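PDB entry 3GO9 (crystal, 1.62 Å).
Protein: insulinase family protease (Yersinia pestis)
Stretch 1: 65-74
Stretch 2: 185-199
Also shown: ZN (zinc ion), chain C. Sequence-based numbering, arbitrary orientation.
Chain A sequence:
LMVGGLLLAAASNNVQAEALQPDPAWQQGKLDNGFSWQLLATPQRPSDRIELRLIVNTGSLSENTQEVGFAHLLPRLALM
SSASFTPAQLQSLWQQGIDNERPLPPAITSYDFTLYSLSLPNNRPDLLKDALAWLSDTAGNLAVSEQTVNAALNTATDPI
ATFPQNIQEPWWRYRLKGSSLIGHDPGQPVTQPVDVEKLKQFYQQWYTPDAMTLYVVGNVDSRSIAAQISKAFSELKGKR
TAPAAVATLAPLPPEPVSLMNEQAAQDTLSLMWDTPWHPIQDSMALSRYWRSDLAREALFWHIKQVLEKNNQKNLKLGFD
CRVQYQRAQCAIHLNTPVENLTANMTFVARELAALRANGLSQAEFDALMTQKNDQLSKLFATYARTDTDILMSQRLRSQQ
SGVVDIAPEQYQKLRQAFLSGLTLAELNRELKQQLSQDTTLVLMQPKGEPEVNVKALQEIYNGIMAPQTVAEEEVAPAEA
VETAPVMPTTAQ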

# COMPACT_ATOMS: atom_id res chain seq x y z
N THR A 65 -10.83 -3.88 -25.01
CA THR A 65 -12.17 -3.39 -24.81
C THR A 65 -13.27 -4.41 -24.89
O THR A 65 -14.37 -4.10 -24.44
CB THR A 65 -12.54 -2.22 -25.75
OG1 THR A 65 -12.35 -2.65 -27.08
CG2 THR A 65 -11.68 -1.06 -25.46
N GLN A 66 -12.98 -5.62 -25.36
CA GLN A 66 -13.94 -6.70 -25.36
C GLN A 66 -13.89 -7.49 -24.05
O GLN A 66 -14.53 -8.55 -23.96
CB GLN A 66 -13.66 -7.64 -26.53
CG GLN A 66 -13.66 -6.88 -27.87
CD GLN A 66 -14.88 -6.05 -28.04
OE1 GLN A 66 -14.83 -4.82 -27.99
NE2 GLN A 66 -16.01 -6.71 -28.25
N GLU A 67 -13.07 -7.03 -23.10
CA GLU A 67 -12.78 -7.77 -21.86
C GLU A 67 -12.98 -6.94 -20.62
O GLU A 67 -12.48 -7.30 -19.56
CB GLU A 67 -11.35 -8.33 -21.86
CG GLU A 67 -11.13 -9.35 -23.01
CD GLU A 67 -9.67 -9.67 -23.26
OE1 GLU A 67 -8.75 -8.86 -22.90
OE2 GLU A 67 -9.42 -10.79 -23.79
N VAL A 68 -13.66 -5.80 -20.75
CA VAL A 68 -13.85 -4.87 -19.67
C VAL A 68 -14.50 -5.59 -18.51
O VAL A 68 -15.53 -6.27 -18.66
CB VAL A 68 -14.74 -3.70 -20.14
CG1 VAL A 68 -15.16 -2.85 -18.97
CG2 VAL A 68 -14.01 -2.88 -21.25
N GLY A 69 -13.87 -5.48 -17.35
CA GLY A 69 -14.41 -6.05 -16.11
C GLY A 69 -14.07 -7.53 -15.91
O GLY A 69 -14.45 -8.11 -14.87
N PHE A 70 -13.41 -8.17 -16.89
CA PHE A 70 -13.10 -9.60 -16.80
C PHE A 70 -12.23 -9.92 -15.58
O PHE A 70 -12.51 -10.88 -14.85
CB PHE A 70 -12.42 -10.13 -18.07
CG PHE A 70 -13.34 -10.44 -19.21
CD1 PHE A 70 -14.65 -10.01 -19.27
CD2 PHE A 70 -12.87 -11.25 -20.23
CE1 PHE A 70 -15.46 -10.39 -20.32
CE2 PHE A 70 -13.66 -11.61 -21.28
CZ PHE A 70 -14.95 -11.17 -21.34
N ALA A 71 -11.21 -9.12 -15.31
CA ALA A 71 -10.32 -9.47 -14.19
C ALA A 71 -11.06 -9.36 -12.86
O ALA A 71 -10.77 -10.08 -11.88
CB ALA A 71 -9.13 -8.53 -14.17
N HIS A 72 -11.99 -8.42 -12.78
CA HIS A 72 -12.78 -8.26 -11.53
C HIS A 72 -13.82 -9.37 -11.36
O HIS A 72 -14.23 -9.67 -10.22
CB HIS A 72 -13.40 -6.88 -11.51
CG HIS A 72 -14.01 -6.49 -10.21
ND1 HIS A 72 -13.23 -6.08 -9.14
CD2 HIS A 72 -15.29 -6.33 -9.83
CE1 HIS A 72 -14.03 -5.74 -8.14
NE2 HIS A 72 -15.27 -5.93 -8.53
N LEU A 73 -14.31 -9.93 -12.45
CA LEU A 73 -15.33 -10.99 -12.43
C LEU A 73 -14.77 -12.34 -12.01
O LEU A 73 -15.40 -13.10 -11.26
CB LEU A 73 -16.06 -11.12 -13.77
CG LEU A 73 -17.13 -12.19 -13.91
CD1 LEU A 73 -18.17 -12.05 -12.86
CD2 LEU A 73 -17.75 -12.18 -15.29
N LEU A 74 -13.56 -12.66 -12.48
CA LEU A 74 -12.99 -13.99 -12.26
C LEU A 74 -13.03 -14.39 -10.79
O LEU A 74 -13.45 -15.49 -10.50
CB LEU A 74 -11.57 -14.10 -12.84
CG LEU A 74 -11.37 -13.99 -14.36
CD1 LEU A 74 -9.87 -13.93 -14.74
CD2 LEU A 74 -12.11 -15.14 -15.05
N ASP A 185 -10.77 1.32 -15.24
CA ASP A 185 -11.34 1.16 -13.89
C ASP A 185 -11.46 -0.31 -13.50
O ASP A 185 -12.09 -1.11 -14.22
CB ASP A 185 -12.75 1.71 -13.80
CG ASP A 185 -12.84 3.16 -13.88
OD1 ASP A 185 -11.84 3.87 -14.17
OD2 ASP A 185 -14.01 3.59 -13.62
N PRO A 186 -10.87 -0.70 -12.37
CA PRO A 186 -10.73 -2.12 -12.01
C PRO A 186 -12.00 -2.80 -11.51
O PRO A 186 -12.02 -4.03 -11.40
CB PRO A 186 -9.62 -2.13 -10.95
CG PRO A 186 -9.48 -0.73 -10.51
CD PRO A 186 -10.01 0.19 -11.57
N GLY A 187 -13.02 -2.04 -11.18
CA GLY A 187 -14.25 -2.67 -10.65
C GLY A 187 -15.43 -2.50 -11.60
O GLY A 187 -16.58 -2.61 -11.12
N GLN A 188 -15.17 -2.26 -12.89
CA GLN A 188 -16.24 -1.98 -13.91
C GLN A 188 -17.06 -3.25 -14.08
O GLN A 188 -16.51 -4.31 -14.15
CB GLN A 188 -15.68 -1.64 -15.31
CG GLN A 188 -14.71 -0.49 -15.40
CD GLN A 188 -14.02 -0.24 -16.81
OE1 GLN A 188 -14.61 0.44 -17.65
NE2 GLN A 188 -12.75 -0.76 -17.03
N PRO A 189 -18.39 -3.13 -14.19
CA PRO A 189 -19.12 -4.34 -14.53
C PRO A 189 -18.85 -4.81 -15.96
O PRO A 189 -18.56 -4.00 -16.85
CB PRO A 189 -20.58 -3.91 -14.39
CG PRO A 189 -20.55 -3.01 -13.28
CD PRO A 189 -19.28 -2.17 -13.50
N VAL A 190 -18.97 -6.11 -16.17
CA VAL A 190 -18.81 -6.67 -17.51
C VAL A 190 -19.98 -6.28 -18.44
O VAL A 190 -21.08 -6.06 -17.97
CB VAL A 190 -18.70 -8.19 -17.46
CG1 VAL A 190 -17.40 -8.59 -16.69
CG2 VAL A 190 -19.95 -8.84 -16.85
N THR A 191 -19.71 -6.22 -19.75
CA THR A 191 -20.78 -6.11 -20.77
C THR A 191 -21.55 -7.41 -20.87
O THR A 191 -20.99 -8.48 -20.99
CB THR A 191 -20.19 -5.77 -22.12
OG1 THR A 191 -19.30 -4.66 -21.95
CG2 THR A 191 -21.29 -5.39 -23.13
N GLN A 192 -22.87 -7.30 -20.82
CA GLN A 192 -23.72 -8.46 -20.95
C GLN A 192 -24.42 -8.43 -22.32
O GLN A 192 -24.68 -7.35 -22.86
CB GLN A 192 -24.73 -8.47 -19.83
CG GLN A 192 -24.12 -8.56 -18.47
CD GLN A 192 -25.14 -8.84 -17.41
OE1 GLN A 192 -26.14 -9.50 -17.67
NE2 GLN A 192 -24.91 -8.30 -16.20
N PRO A 193 -24.66 -9.62 -22.90
CA PRO A 193 -24.30 -10.98 -22.44
C PRO A 193 -22.80 -11.22 -22.53
O PRO A 193 -22.13 -10.74 -23.47
CB PRO A 193 -25.06 -11.90 -23.41
CG PRO A 193 -25.93 -10.97 -24.19
CD PRO A 193 -25.32 -9.65 -24.21
N VAL A 194 -22.29 -11.98 -21.57
CA VAL A 194 -20.85 -12.29 -21.49
C VAL A 194 -20.55 -13.40 -22.45
O VAL A 194 -21.25 -14.43 -22.47
CB VAL A 194 -20.47 -12.73 -20.06
CG1 VAL A 194 -18.97 -13.18 -20.00
CG2 VAL A 194 -20.73 -11.60 -19.07
N ASP A 195 -19.47 -13.23 -23.22
CA ASP A 195 -18.94 -14.26 -24.05
C ASP A 195 -18.08 -15.12 -23.14
O ASP A 195 -16.94 -14.74 -22.82
CB ASP A 195 -18.11 -13.60 -25.14
CG ASP A 195 -17.53 -14.60 -26.10
OD1 ASP A 195 -17.24 -14.17 -27.23
OD2 ASP A 195 -17.35 -15.78 -25.76
N VAL A 196 -18.69 -16.21 -22.64
CA VAL A 196 -18.04 -17.04 -21.62
C VAL A 196 -16.76 -17.66 -22.21
O VAL A 196 -15.74 -17.80 -21.51
CB VAL A 196 -19.03 -18.09 -21.03
CG1 VAL A 196 -18.32 -19.09 -20.19
CG2 VAL A 196 -20.18 -17.38 -20.24
N GLU A 197 -16.77 -17.95 -23.52
CA GLU A 197 -15.57 -18.52 -24.14
C GLU A 197 -14.40 -17.52 -24.10
O GLU A 197 -13.26 -17.90 -23.80
CB GLU A 197 -15.87 -18.99 -25.55
CG GLU A 197 -16.91 -20.16 -25.57
CD GLU A 197 -16.39 -21.41 -24.90
OE1 GLU A 197 -15.16 -21.68 -24.99
OE2 GLU A 197 -17.20 -22.13 -24.28
N LYS A 198 -14.69 -16.26 -24.33
CA LYS A 198 -13.67 -15.22 -24.33
C LYS A 198 -13.17 -15.00 -22.90
O LYS A 198 -11.98 -14.73 -22.67
CB LYS A 198 -14.16 -13.90 -24.88
CG LYS A 198 -13.03 -12.92 -25.12
CD LYS A 198 -13.42 -11.76 -26.00
CE LYS A 198 -13.15 -12.09 -27.49
NZ LYS A 198 -13.12 -10.84 -28.30
N LEU A 199 -14.08 -15.09 -21.95
CA LEU A 199 -13.68 -14.99 -20.54
C LEU A 199 -12.69 -16.11 -20.16
O LEU A 199 -11.73 -15.86 -19.44
CB LEU A 199 -14.92 -14.96 -19.68
CG LEU A 199 -14.72 -14.87 -18.17
CD1 LEU A 199 -13.96 -13.62 -17.71
CD2 LEU A 199 -16.02 -14.97 -17.43
ZN ZN C . -16.42 -5.13 -7.07
O HOH W 1 -16.54 -5.42 -23.13
O HOH W 2 -17.11 -6.83 -20.81
O HOH W 3 -16.47 -6.98 -13.39
O HOH W 4 -11.34 -5.75 -14.06
O HOH W 5 -17.48 -5.00 -8.31
O HOH W 6 -15.77 -3.42 -6.58

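No direct hydrogen bond joins the two stretches; packing of side chains and backbone, with bridging waters, joins them, burying 772 Å² in total. Stretch 2 opens with a type I turn from Asp185 to Gln188, steadied by Gln188 NE2 donating to Asp185 O (2.9 Å). Within this turn, Pro186 O lies 3.2 Å from His72 CB, and Gly187 CA sits squarely over one face of the His72 imidazole, 3.8 Å from the ring centroid and 5° off its normal, a CH-pi contact. The same ring binds zinc through His72 NE2 (2.0 Å from ZN). At Gln188 the backbone comes close to Gly69, with Gln188 O 3.4 Å from Gly69 CA; a CB on Gly69 would clash with that oxygen at 2.6 Å, and the positive phi of this helix N-cap residue also favours glycine. Water 3 donates to both Gly69 O and Gln188 O. The Gln188 side chain also meets Val68, Gln188 CD to Val68 CG1 at 3.6 Å. Val190 CA points its hydrogen at Val68 O (3.5 Å), while Val190 CG1 packs near the plane of the Phe70 ring, 4.0 Å from Phe70 CD1, and touches Leu73 CD2 at 3.9 Å. Water 2 extends the backbone link, donating to Val68 O and accepting from Thr191 N; water 1 joins Thr65 O to Thr191 OG1. The chain then swings out through Gln192 and the cis peptide before Pro193, beyond reach of stretch 1. It returns at Val194, and Asp195 caps the next helix, Asp195 OD2 accepting from Lys198 N (3.1 Å). Lys198 CG lies 4.1 Å from Phe70 CE2, and Lys198 NZ comes to 3.7 Å from Gln66 CB. Leu199 completes the apolar cluster: Leu199 CD1 covers one face of Phe70, 3.8 Å from the ring centroid, and meets Leu74 CD2 at 3.6 Å, while Leu199 CD2 reaches Leu73 CD2 at 3.9 Å.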